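Local coordinates for protein aminotransferase (Streptomyces pactum, PDB 4ZM4) that belongs to the class-III aminotransferases, pyridoxal-5'-phosphate-dependent enzymes of the fold type I superfamily, at residues Asp199-Leu204 against Leu234-Glu239; Gly326-Arg329 against Asp333-Glu336; Gln343-Thr348 against Trp421-Ala426. The protein carries 1 engineered substitution. One frame throughout, in Å; residues are numbered along the deposited sequence.

Interaction 1 (Asp199-Leu204 against Leu234-Glu239); sequences DALREL and LQLLRE
L201 and R202 meet L237 and L236 in an apolar packing contact between two helices, 198-208 and 233-244, on the flank of the seven-stranded mixed sheet. Between 199-204 and 234-239 the axes run 11.0 Å apart at 1°, so these stretches of the two helices run parallel. Both serve beta-alpha connections: helix 198-208 links strand 190-193 to 212-217, and helix 233-244 links 212-217 to its parallel neighbour 247-251. The inner half of the seam is leucine on leucine. L201 sends CD2 to within 3.9 Å of L237 CD2, the two side chains crossing at about a right angle, while the same L201 CD2 lies 4.2 Å from L236 CD2. L201 reaches this place because its CG is anti to the backbone N (chi1 -176°); it also rests on L193 and F146 of the sheet. Further out, R202 extends from CG to NE and then lays one guanidinium face over L236, whose CD1 sits 3.6 Å above that plane, toward the rim; R202 NH2 is 3.7 Å from L236 CD1. No hydrogen bond crosses the seam, and E239 OE2 remains 6.5 Å from R202 NH2. The chemistry thus implies cohesion by van der Waals contact, with the flat arginine roofing a leucine at the exposed border; any influence of E239 on its charge would be weak and long-range.

Interaction 2 (Gly326-Arg329 against Asp333-Glu336); sequences GKIR and DLYE
I328 meets L334 and Y335 where one helix ends and the next begins; here a short connection brings two consecutive helices into apolar contact. The nearest backbone pair is I328 and L334, whose CA atoms lie 7.3 Å apart. The packed part centres on the isoleucine, which meets both residues of the next helix. Its CG2 comes up to the edge of the Y335 ring, near the ring plane, and lies 3.4 Å from Y335 OH and 3.9 Å from Y335 CE2. Less closely, I328 CD1 approaches the same Y335 OH at 3.9 Å, while I328 CG1 rests 4.2 Å from L334 CD2. The first torsion (chi1 -71°) sets CG2 anti to the backbone N and so turns it toward the tyrosine. The tyrosine crosses the isoleucine at about a right angle, and its hydroxyl donates to the backbone O of F257, so the polar end set against a methyl group is satisfied by a main-chain acceptor. Away from this patch the character changes. K327 and R329 stay clear of the second helix and turn to acids beyond the contact, K327 NZ bridging D76 and E78 and R329 NH2 pairing with E109. R329 and D333 are the exposed residues here. D333 holds the N-cap position, yet its side chain makes no capping bond, and the turn's bond from E336 N to D333 O is weak at 3.2 Å. In the fold, the contact joins the C-terminal end of helix 315-329 to the first turn of the long helix 334-355, with F72 packed on both I328 and L334, V280 against I328, and R261 beside Y335.

Interaction 3 (Gln343-Thr348 against Trp421-Ala426); sequences QYMEDT and WFLSTA
M345 packs against W421 and L423 in a buried Met-aromatic and aliphatic cluster, joining the long helix 334-355 to strand 421-422, the outermost strand counted in the three-stranded antiparallel sheet, and to the loop that follows. M345 SD stands at the edge of the indole, 5.1 Å from the centroid of the W421 six-membered ring and 78° off its normal, with CZ3 of W421 the nearest ring atom at 3.8 Å. M345 CG lies in the plane of the ring at the same edge. The aliphatic part lies beside it: L423 CD1 is 3.6 Å from M345 CB, and L423 CD2 meets M345 CE at 3.8 Å. A chain bent at both chi2 and chi3 (72° and 82°) curls the thioether so that one side chain reaches both partners. I432 and M369 close round the same methionine, and the W421 side chain is about 11 Å from the bound P3B. No hydrogen bond joins the two segments. After the strand, S424 OG accepts from A426 N in an ST turn and also pairs with H427 ND1. On the helix, Y344 O takes two donors from opposite faces of its carbonyl plane: T348 N, and T348 OG1 at 2.6 Å, the latter hydroxyl also lying 3.8 Å above the tyrosine ring, over its centre.

How the interactions relate
Read together, the three contacts show packing chemistry following depth. Interactions 2 and 3 are buried and share helix 334-355, interaction 2 using its opening turn and interaction 3 residues 343-348. They touch directly, L334 CD1 lying 3.9 Å from T425 CG2, and their centres are 17 Å apart. Interaction 1 is remote, its centre 33 Å from each of theirs, and belongs to the helices flanking the seven-stranded sheet. It is only partly buried, and a charged side chain shares its border, whereas aromatic edges meet aliphatic or sulfur atoms in the other two. No hydrogen bond crosses any of the three.

Interaction 1 (Asp199-Leu204 against Leu234-Glu239)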
ATOM      1  N   ASP B 199      17.128 -28.761 -13.131  1.00 22.77           N
ATOM      2  CA  ASP B 199      16.745 -30.145 -12.797  1.00 24.02           C
ATOM      3  C   ASP B 199      15.559 -30.156 -11.816  1.00 22.07           C
ATOM      4  O   ASP B 199      14.564 -30.790 -12.060  1.00 20.57           O
ATOM      5  CB  ASP B 199      17.923 -30.899 -12.155  1.00 24.97           C
ATOM      6  CG  ASP B 199      19.061 -31.194 -13.137  1.00 28.96           C
ATOM      7  OD1 ASP B 199      18.827 -31.221 -14.374  1.00 27.59           O
ATOM      8  OD2 ASP B 199      20.214 -31.422 -12.643  1.00 31.30           O
ATOM      9  N   ALA B 200      15.692 -29.406 -10.722  1.00 20.30           N
ATOM     10  CA  ALA B 200      14.669 -29.328  -9.693  1.00 19.16           C
ATOM     11  C   ALA B 200      13.374 -28.776 -10.245  1.00 18.53           C
ATOM     12  O   ALA B 200      12.289 -29.278  -9.961  1.00 19.96           O
ATOM     13  CB  ALA B 200      15.165 -28.464  -8.527  1.00 19.93           C
ATOM     14  N   LEU B 201      13.487 -27.767 -11.086  1.00 19.15           N
ATOM     15  CA  LEU B 201      12.325 -27.156 -11.721  1.00 19.10           C
ATOM     16  C   LEU B 201      11.613 -28.118 -12.652  1.00 19.38           C
ATOM     17  O   LEU B 201      10.369 -28.153 -12.711  1.00 19.44           O
ATOM     18  CB  LEU B 201      12.766 -25.896 -12.501  1.00 18.29           C
ATOM     19  CG  LEU B 201      11.625 -25.096 -13.142  1.00 18.25           C
ATOM     20  CD1 LEU B 201      10.713 -24.462 -12.099  1.00 18.69           C
ATOM     21  CD2 LEU B 201      12.204 -24.034 -14.056  1.00 18.36           C
ATOM     22  N   ARG B 202      12.394 -28.862 -13.426  1.00 21.45           N
ATOM     23  CA  ARG B 202      11.828 -29.864 -14.345  1.00 23.99           C
ATOM     24  C   ARG B 202      11.130 -30.960 -13.562  1.00 24.66           C
ATOM     25  O   ARG B 202      10.037 -31.403 -13.930  1.00 26.55           O
ATOM     26  CB  ARG B 202      12.928 -30.493 -15.201  1.00 25.39           C
ATOM     27  CG  ARG B 202      13.461 -29.607 -16.309  1.00 26.92           C
ATOM     28  CD  ARG B 202      14.470 -30.389 -17.128  1.00 29.72           C
ATOM     29  NE  ARG B 202      14.626 -29.779 -18.445  1.00 33.73           N
ATOM     30  CZ  ARG B 202      15.644 -29.003 -18.818  1.00 36.76           C
ATOM     31  NH1 ARG B 202      16.644 -28.726 -17.966  1.00 38.71           N
ATOM     32  NH2 ARG B 202      15.674 -28.520 -20.065  1.00 34.86           N
ATOM     33  N   GLU B 203      11.756 -31.404 -12.478  1.00 27.15           N
ATOM     34  CA  GLU B 203      11.184 -32.485 -11.675  1.00 32.18           C
ATOM     35  C   GLU B 203       9.865 -32.037 -11.053  1.00 31.09           C
ATOM     36  O   GLU B 203       8.837 -32.741 -11.140  1.00 31.57           O
ATOM     37  CB  GLU B 203      12.147 -32.969 -10.604  1.00 35.51           C
ATOM     38  CG  GLU B 203      11.871 -34.416 -10.217  1.00 44.22           C
ATOM     39  CD  GLU B 203      12.292 -34.759  -8.800  1.00 50.50           C
ATOM     40  OE1 GLU B 203      11.625 -35.613  -8.167  1.00 54.94           O
ATOM     41  OE2 GLU B 203      13.307 -34.194  -8.335  1.00 57.16           O
ATOM     42  N   LEU B 204       9.869 -30.814 -10.521  1.00 29.16           N
ATOM     43  CA  LEU B 204       8.647 -30.241  -9.974  1.00 28.07           C
ATOM     44  C   LEU B 204       7.513 -30.307 -11.007  1.00 26.14           C
ATOM     45  O   LEU B 204       6.457 -30.857 -10.730  1.00 25.51           O
ATOM     46  CB  LEU B 204       8.850 -28.788  -9.535  1.00 26.48           C
ATOM     47  CG  LEU B 204       7.567 -28.119  -9.022  1.00 25.78           C
ATOM     48  CD1 LEU B 204       7.000 -28.840  -7.814  1.00 24.11           C
ATOM     49  CD2 LEU B 204       7.856 -26.677  -8.664  1.00 27.93           C
ATOM     50  N   LEU B 234      15.191 -18.568 -17.679  1.00 18.42           N
ATOM     51  CA  LEU B 234      13.898 -17.923 -17.920  1.00 18.77           C
ATOM     52  C   LEU B 234      13.178 -18.562 -19.100  1.00 19.65           C
ATOM     53  O   LEU B 234      11.949 -18.696 -19.089  1.00 20.84           O
ATOM     54  CB  LEU B 234      14.050 -16.422 -18.146  1.00 19.26           C
ATOM     55  CG  LEU B 234      14.608 -15.647 -16.956  1.00 19.46           C
ATOM     56  CD1 LEU B 234      14.729 -14.173 -17.329  1.00 19.52           C
ATOM     57  CD2 LEU B 234      13.729 -15.826 -15.716  1.00 19.96           C
ATOM     58  N   GLN B 235      13.924 -18.945 -20.129  1.00 19.48           N
ATOM     59  CA  GLN B 235      13.331 -19.565 -21.305  1.00 20.90           C
ATOM     60  C   GLN B 235      12.658 -20.861 -20.848  1.00 21.18           C
ATOM     61  O   GLN B 235      11.535 -21.173 -21.263  1.00 22.47           O
ATOM     62  CB  GLN B 235      14.399 -19.834 -22.383  1.00 21.90           C
ATOM     63  CG  GLN B 235      14.956 -18.564 -23.038  1.00 24.23           C
ATOM     64  CD  GLN B 235      15.894 -17.727 -22.157  1.00 24.90           C
ATOM     65  OE1 GLN B 235      16.284 -18.128 -21.037  1.00 27.30           O
ATOM     66  NE2 GLN B 235      16.309 -16.587 -22.684  1.00 23.74           N
ATOM     67  N   LEU B 236      13.372 -21.606 -20.010  1.00 20.38           N
ATOM     68  CA  LEU B 236      12.897 -22.873 -19.503  1.00 21.58           C
ATOM     69  C   LEU B 236      11.627 -22.684 -18.702  1.00 23.55           C
ATOM     70  O   LEU B 236      10.694 -23.491 -18.821  1.00 24.66           O
ATOM     71  CB  LEU B 236      13.970 -23.556 -18.646  1.00 21.16           C
ATOM     72  CG  LEU B 236      13.579 -24.901 -18.015  1.00 21.37           C
ATOM     73  CD1 LEU B 236      13.221 -25.939 -19.066  1.00 19.78           C
ATOM     74  CD2 LEU B 236      14.707 -25.421 -17.126  1.00 22.08           C
ATOM     75  N   LEU B 237      11.592 -21.631 -17.885  1.00 23.27           N
ATOM     76  CA  LEU B 237      10.428 -21.327 -17.064  1.00 22.70           C
ATOM     77  C   LEU B 237       9.225 -21.053 -17.901  1.00 20.96           C
ATOM     78  O   LEU B 237       8.140 -21.570 -17.654  1.00 22.59           O
ATOM     79  CB  LEU B 237      10.686 -20.110 -16.179  1.00 24.79           C
ATOM     80  CG  LEU B 237      10.964 -20.337 -14.709  1.00 27.93           C
ATOM     81  CD1 LEU B 237      11.280 -18.984 -14.070  1.00 30.82           C
ATOM     82  CD2 LEU B 237       9.762 -20.986 -14.015  1.00 27.77           C
ATOM     83  N   ARG B 238       9.409 -20.210 -18.899  1.00 20.63           N
ATOM     84  CA  ARG B 238       8.355 -19.878 -19.871  1.00 19.22           C
ATOM     85  C   ARG B 238       7.825 -21.132 -20.582  1.00 19.39           C
ATOM     86  O   ARG B 238       6.630 -21.232 -20.899  1.00 17.04           O
ATOM     87  CB  ARG B 238       8.897 -18.849 -20.913  1.00 18.81           C
ATOM     88  CG  ARG B 238       7.975 -18.534 -22.099  1.00 18.77           C
ATOM     89  CD  ARG B 238       6.712 -17.792 -21.708  1.00 19.86           C
ATOM     90  NE  ARG B 238       5.746 -18.580 -20.947  1.00 20.59           N
ATOM     91  CZ  ARG B 238       4.584 -18.117 -20.465  1.00 22.59           C
ATOM     92  NH1 ARG B 238       4.182 -16.855 -20.696  1.00 23.58           N
ATOM     93  NH2 ARG B 238       3.801 -18.924 -19.759  1.00 23.53           N
ATOM     94  N   GLU B 239       8.715 -22.074 -20.884  1.00 19.88           N
ATOM     95  CA  GLU B 239       8.282 -23.264 -21.598  1.00 22.57           C
ATOM     96  C   GLU B 239       7.442 -24.169 -20.695  1.00 20.08           C
ATOM     97  O   GLU B 239       6.412 -24.656 -21.104  1.00 17.24           O
ATOM     98  CB  GLU B 239       9.492 -24.023 -22.137  1.00 27.65           C
ATOM     99  CG  GLU B 239       9.168 -25.069 -23.193  1.00 32.51           C
ATOM    100  CD  GLU B 239      10.411 -25.835 -23.619  1.00 37.43           C
ATOM    101  OE1 GLU B 239      11.390 -25.179 -24.038  1.00 47.23           O
ATOM    102  OE2 GLU B 239      10.416 -27.074 -23.566  1.00 35.84           O
TER

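Interaction 2 (Gly326-Arg329 against Asp333-Glu336)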
ATOM      1  N   GLY B 326       6.887   9.231 -18.838  1.00 18.18           N
ATOM      2  CA  GLY B 326       7.045  10.237 -19.883  1.00 18.39           C
ATOM      3  C   GLY B 326       8.463  10.720 -20.011  1.00 19.34           C
ATOM      4  O   GLY B 326       9.033  10.725 -21.112  1.00 20.60           O
ATOM      5  N   LYS B 327       9.072  11.046 -18.879  1.00 19.56           N
ATOM      6  CA  LYS B 327      10.499  11.408 -18.857  1.00 20.85           C
ATOM      7  C   LYS B 327      11.426  10.315 -19.404  1.00 22.16           C
ATOM      8  O   LYS B 327      12.295  10.604 -20.242  1.00 23.90           O
ATOM      9  CB  LYS B 327      10.952  11.761 -17.446  1.00 20.37           C
ATOM     10  CG  LYS B 327      12.423  12.067 -17.326  1.00 21.39           C
ATOM     11  CD  LYS B 327      12.737  12.786 -16.030  1.00 22.96           C
ATOM     12  CE  LYS B 327      14.225  12.988 -15.874  1.00 23.21           C
ATOM     13  NZ  LYS B 327      14.504  13.624 -14.556  1.00 23.99           N
ATOM     14  N   ILE B 328      11.251   9.083 -18.928  1.00 22.31           N
ATOM     15  CA  ILE B 328      12.083   7.948 -19.388  1.00 22.80           C
ATOM     16  C   ILE B 328      11.950   7.714 -20.917  1.00 22.43           C
ATOM     17  O   ILE B 328      12.933   7.478 -21.632  1.00 19.45           O
ATOM     18  CB  ILE B 328      11.709   6.654 -18.651  1.00 23.94           C
ATOM     19  CG1 ILE B 328      12.173   6.725 -17.196  1.00 25.20           C
ATOM     20  CG2 ILE B 328      12.304   5.426 -19.349  1.00 24.32           C
ATOM     21  CD1 ILE B 328      11.651   5.590 -16.330  1.00 25.24           C
ATOM     22  N   ARG B 329      10.715   7.793 -21.386  1.00 23.95           N
ATOM     23  CA  ARG B 329      10.408   7.618 -22.803  1.00 25.20           C
ATOM     24  C   ARG B 329      11.107   8.669 -23.661  1.00 23.87           C
ATOM     25  O   ARG B 329      11.556   8.363 -24.764  1.00 23.56           O
ATOM     26  CB  ARG B 329       8.906   7.703 -22.997  1.00 25.95           C
ATOM     27  CG  ARG B 329       8.396   7.484 -24.419  1.00 28.53           C
ATOM     28  CD  ARG B 329       7.013   8.140 -24.368  1.00 29.33           C
ATOM     29  NE  ARG B 329       5.884   7.790 -25.176  1.00 33.93           N
ATOM     30  CZ  ARG B 329       4.748   8.492 -25.195  1.00 33.78           C
ATOM     31  NH1 ARG B 329       4.636   9.628 -24.523  1.00 30.41           N
ATOM     32  NH2 ARG B 329       3.718   8.077 -25.956  1.00 38.16           N
ATOM     33  N   ASP B 333      18.491   7.227 -25.088  1.00 27.45           N
ATOM     34  CA  ASP B 333      19.814   6.645 -24.722  1.00 27.12           C
ATOM     35  C   ASP B 333      20.072   6.539 -23.197  1.00 24.18           C
ATOM     36  O   ASP B 333      21.190   6.309 -22.772  1.00 23.62           O
ATOM     37  CB  ASP B 333      20.944   7.437 -25.414  1.00 27.78           C
ATOM     38  CG  ASP B 333      20.851   7.382 -26.937  1.00 27.67           C
ATOM     39  OD1 ASP B 333      20.537   6.301 -27.497  1.00 31.12           O
ATOM     40  OD2 ASP B 333      21.039   8.430 -27.579  1.00 30.57           O
ATOM     41  N   LEU B 334      19.019   6.614 -22.390  1.00 22.78           N
ATOM     42  CA  LEU B 334      19.142   6.597 -20.917  1.00 22.47           C
ATOM     43  C   LEU B 334      19.820   5.353 -20.415  1.00 22.43           C
ATOM     44  O   LEU B 334      20.784   5.418 -19.647  1.00 20.14           O
ATOM     45  CB  LEU B 334      17.752   6.718 -20.275  1.00 22.25           C
ATOM     46  CG  LEU B 334      17.675   6.670 -18.748  1.00 22.96           C
ATOM     47  CD1 LEU B 334      18.503   7.757 -18.092  1.00 21.15           C
ATOM     48  CD2 LEU B 334      16.214   6.774 -18.318  1.00 23.37           C
ATOM     49  N   TYR B 335      19.345   4.206 -20.904  1.00 23.91           N
ATOM     50  CA  TYR B 335      19.827   2.905 -20.405  1.00 25.92           C
ATOM     51  C   TYR B 335      21.257   2.625 -20.840  1.00 28.27           C
ATOM     52  O   TYR B 335      21.974   1.905 -20.153  1.00 30.88           O
ATOM     53  CB  TYR B 335      18.818   1.786 -20.743  1.00 24.77           C
ATOM     54  CG  TYR B 335      17.530   2.045 -19.992  1.00 23.02           C
ATOM     55  CD1 TYR B 335      17.367   1.592 -18.682  1.00 23.66           C
ATOM     56  CD2 TYR B 335      16.532   2.841 -20.535  1.00 22.74           C
ATOM     57  CE1 TYR B 335      16.204   1.844 -17.965  1.00 22.70           C
ATOM     58  CE2 TYR B 335      15.372   3.117 -19.832  1.00 23.18           C
ATOM     59  CZ  TYR B 335      15.207   2.608 -18.536  1.00 23.50           C
ATOM     60  OH  TYR B 335      14.040   2.867 -17.829  1.00 19.85           O
ATOM     61  N   GLU B 336      21.698   3.250 -21.937  1.00 31.92           N
ATOM     62  CA  GLU B 336      23.110   3.195 -22.338  1.00 31.35           C
ATOM     63  C   GLU B 336      24.008   4.008 -21.391  1.00 30.02           C
ATOM     64  O   GLU B 336      25.101   3.557 -21.039  1.00 28.07           O
ATOM     65  CB  GLU B 336      23.295   3.690 -23.767  1.00 37.10           C
ATOM     66  CG  GLU B 336      23.158   2.586 -24.797  1.00 47.53           C
ATOM     67  CD  GLU B 336      22.851   3.087 -26.216  1.00 57.77           C
ATOM     68  OE1 GLU B 336      23.347   4.161 -26.636  1.00 58.08           O
ATOM     69  OE2 GLU B 336      22.100   2.377 -26.926  1.00 64.74           O
TER

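Interaction 3 (Gln343-Thr348 against Trp421-Ala426)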
ATOM      1  N   GLN B 343      29.130   0.501 -15.031  1.00 26.21           N
ATOM      2  CA  GLN B 343      30.411  -0.059 -15.386  1.00 25.07           C
ATOM      3  C   GLN B 343      31.489   0.691 -14.645  1.00 25.70           C
ATOM      4  O   GLN B 343      32.426   0.088 -14.096  1.00 24.98           O
ATOM      5  CB  GLN B 343      30.648   0.020 -16.904  1.00 24.55           C
ATOM      6  CG  GLN B 343      31.906  -0.709 -17.378  1.00 23.77           C
ATOM      7  CD  GLN B 343      31.764  -2.210 -17.320  1.00 25.10           C
ATOM      8  OE1 GLN B 343      32.363  -2.877 -16.483  1.00 26.39           O
ATOM      9  NE2 GLN B 343      30.964  -2.759 -18.222  1.00 27.86           N
ATOM     10  N   TYR B 344      31.400   2.019 -14.660  1.00 26.96           N
ATOM     11  CA  TYR B 344      32.416   2.819 -13.997  1.00 28.36           C
ATOM     12  C   TYR B 344      32.441   2.539 -12.492  1.00 27.42           C
ATOM     13  O   TYR B 344      33.516   2.521 -11.890  1.00 28.78           O
ATOM     14  CB  TYR B 344      32.229   4.309 -14.288  1.00 31.81           C
ATOM     15  CG  TYR B 344      33.420   5.157 -13.851  1.00 34.09           C
ATOM     16  CD1 TYR B 344      34.686   4.955 -14.405  1.00 35.53           C
ATOM     17  CD2 TYR B 344      33.274   6.154 -12.898  1.00 32.89           C
ATOM     18  CE1 TYR B 344      35.776   5.714 -14.014  1.00 36.15           C
ATOM     19  CE2 TYR B 344      34.342   6.933 -12.517  1.00 35.28           C
ATOM     20  CZ  TYR B 344      35.595   6.711 -13.080  1.00 36.89           C
ATOM     21  OH  TYR B 344      36.664   7.492 -12.698  1.00 37.03           O
ATOM     22  N   MET B 345      31.275   2.352 -11.875  1.00 27.78           N
ATOM     23  CA  MET B 345      31.247   2.060 -10.436  1.00 27.08           C
ATOM     24  C   MET B 345      31.861   0.696 -10.233  1.00 26.35           C
ATOM     25  O   MET B 345      32.701   0.529  -9.360  1.00 25.51           O
ATOM     26  CB  MET B 345      29.831   2.107  -9.849  1.00 28.37           C
ATOM     27  CG  MET B 345      29.779   1.758  -8.350  1.00 27.60           C
ATOM     28  SD  MET B 345      30.472   3.043  -7.258  1.00 28.36           S
ATOM     29  CE  MET B 345      29.048   4.130  -7.153  1.00 28.68           C
ATOM     30  N   GLU B 346      31.439  -0.275 -11.045  1.00 25.08           N
ATOM     31  CA  GLU B 346      31.991  -1.613 -10.952  1.00 24.80           C
ATOM     32  C   GLU B 346      33.519  -1.599 -11.078  1.00 28.12           C
ATOM     33  O   GLU B 346      34.199  -2.143 -10.210  1.00 29.13           O
ATOM     34  CB  GLU B 346      31.391  -2.545 -12.001  1.00 25.51           C
ATOM     35  CG  GLU B 346      32.012  -3.938 -11.984  1.00 24.06           C
ATOM     36  CD  GLU B 346      31.385  -4.905 -12.969  1.00 24.69           C
ATOM     37  OE1 GLU B 346      30.473  -4.521 -13.753  1.00 25.89           O
ATOM     38  OE2 GLU B 346      31.787  -6.082 -12.931  1.00 24.71           O
ATOM     39  N   ASP B 347      34.061  -0.962 -12.124  1.00 28.16           N
ATOM     40  CA  ASP B 347      35.519  -0.950 -12.338  1.00 30.47           C
ATOM     41  C   ASP B 347      36.260  -0.289 -11.165  1.00 31.40           C
ATOM     42  O   ASP B 347      37.262  -0.811 -10.664  1.00 32.06           O
ATOM     43  CB  ASP B 347      35.905  -0.255 -13.663  1.00 31.89           C
ATOM     44  CG  ASP B 347      35.348  -0.973 -14.913  1.00 31.68           C
ATOM     45  OD1 ASP B 347      35.031  -2.191 -14.854  1.00 32.78           O
ATOM     46  OD2 ASP B 347      35.225  -0.303 -15.963  1.00 30.64           O
ATOM     47  N   THR B 348      35.731   0.838 -10.708  1.00 31.39           N
ATOM     48  CA  THR B 348      36.326   1.604  -9.605  1.00 28.79           C
ATOM     49  C   THR B 348      36.380   0.819  -8.311  1.00 28.12           C
ATOM     50  O   THR B 348      37.418   0.748  -7.663  1.00 28.66           O
ATOM     51  CB  THR B 348      35.510   2.876  -9.353  1.00 29.23           C
ATOM     52  OG1 THR B 348      35.492   3.657 -10.550  1.00 27.86           O
ATOM     53  CG2 THR B 348      36.129   3.688  -8.242  1.00 30.14           C
ATOM     54  N   TRP B 421      23.042  -2.206  -4.116  1.00 19.91           N
ATOM     55  CA  TRP B 421      23.147  -0.764  -4.397  1.00 19.95           C
ATOM     56  C   TRP B 421      22.246  -0.429  -5.588  1.00 21.43           C
ATOM     57  O   TRP B 421      22.143  -1.217  -6.556  1.00 23.23           O
ATOM     58  CB  TRP B 421      24.588  -0.421  -4.835  1.00 19.98           C
ATOM     59  CG  TRP B 421      25.689  -0.674  -3.827  1.00 19.44           C
ATOM     60  CD1 TRP B 421      25.584  -1.289  -2.619  1.00 20.28           C
ATOM     61  CD2 TRP B 421      27.076  -0.346  -3.987  1.00 20.72           C
ATOM     62  NE1 TRP B 421      26.811  -1.352  -2.018  1.00 19.83           N
ATOM     63  CE2 TRP B 421      27.739  -0.763  -2.831  1.00 21.14           C
ATOM     64  CE3 TRP B 421      27.818   0.275  -5.001  1.00 20.69           C
ATOM     65  CZ2 TRP B 421      29.118  -0.586  -2.661  1.00 22.02           C
ATOM     66  CZ3 TRP B 421      29.166   0.437  -4.835  1.00 20.93           C
ATOM     67  CH2 TRP B 421      29.805   0.030  -3.674  1.00 21.95           C
ATOM     68  N   PHE B 422      21.658   0.754  -5.571  1.00 21.93           N
ATOM     69  CA  PHE B 422      20.779   1.234  -6.647  1.00 21.41           C
ATOM     70  C   PHE B 422      21.288   2.552  -7.230  1.00 22.01           C
ATOM     71  O   PHE B 422      20.877   3.641  -6.808  1.00 21.04           O
ATOM     72  CB  PHE B 422      19.370   1.451  -6.097  1.00 21.49           C
ATOM     73  CG  PHE B 422      18.682   0.184  -5.698  1.00 21.97           C
ATOM     74  CD1 PHE B 422      18.747  -0.273  -4.407  1.00 20.93           C
ATOM     75  CD2 PHE B 422      17.949  -0.551  -6.623  1.00 21.41           C
ATOM     76  CE1 PHE B 422      18.063  -1.409  -4.032  1.00 21.65           C
ATOM     77  CE2 PHE B 422      17.294  -1.696  -6.241  1.00 19.72           C
ATOM     78  CZ  PHE B 422      17.349  -2.130  -4.948  1.00 19.21           C
ATOM     79  N   LEU B 423      22.170   2.472  -8.226  1.00 24.24           N
ATOM     80  CA  LEU B 423      22.771   3.708  -8.805  1.00 23.11           C
ATOM     81  C   LEU B 423      21.751   4.511  -9.635  1.00 22.53           C
ATOM     82  O   LEU B 423      20.701   3.999 -10.019  1.00 23.41           O
ATOM     83  CB  LEU B 423      24.026   3.390  -9.616  1.00 23.36           C
ATOM     84  CG  LEU B 423      25.046   2.451  -8.958  1.00 23.09           C
ATOM     85  CD1 LEU B 423      26.255   2.281  -9.854  1.00 24.66           C
ATOM     86  CD2 LEU B 423      25.488   2.944  -7.587  1.00 22.07           C
ATOM     87  N   SER B 424      22.089   5.764  -9.888  1.00 23.54           N
ATOM     88  CA  SER B 424      21.197   6.726 -10.511  1.00 23.64           C
ATOM     89  C   SER B 424      22.010   7.641 -11.394  1.00 23.17           C
ATOM     90  O   SER B 424      23.240   7.596 -11.374  1.00 23.00           O
ATOM     91  CB  SER B 424      20.499   7.563  -9.455  1.00 24.51           C
ATOM     92  OG  SER B 424      21.352   8.598  -8.995  1.00 25.09           O
ATOM     93  N   THR B 425      21.337   8.468 -12.183  1.00 23.46           N
ATOM     94  CA  THR B 425      22.049   9.380 -13.092  1.00 23.52           C
ATOM     95  C   THR B 425      22.745  10.448 -12.297  1.00 24.85           C
ATOM     96  O   THR B 425      23.627  11.137 -12.826  1.00 27.95           O
ATOM     97  CB  THR B 425      21.099  10.037 -14.105  1.00 22.13           C
ATOM     98  OG1 THR B 425      20.068  10.709 -13.400  1.00 22.35           O
ATOM     99  CG2 THR B 425      20.470   8.982 -15.013  1.00 20.33           C
ATOM    100  N   ALA B 426      22.389  10.588 -11.021  1.00 24.23           N
ATOM    101  CA  ALA B 426      23.079  11.544 -10.139  1.00 24.09           C
ATOM    102  C   ALA B 426      24.410  11.015  -9.620  1.00 24.38           C
ATOM    103  O   ALA B 426      25.199  11.777  -9.043  1.00 24.77           O
ATOM    104  CB  ALA B 426      22.200  11.933  -8.968  1.00 23.44           C
TER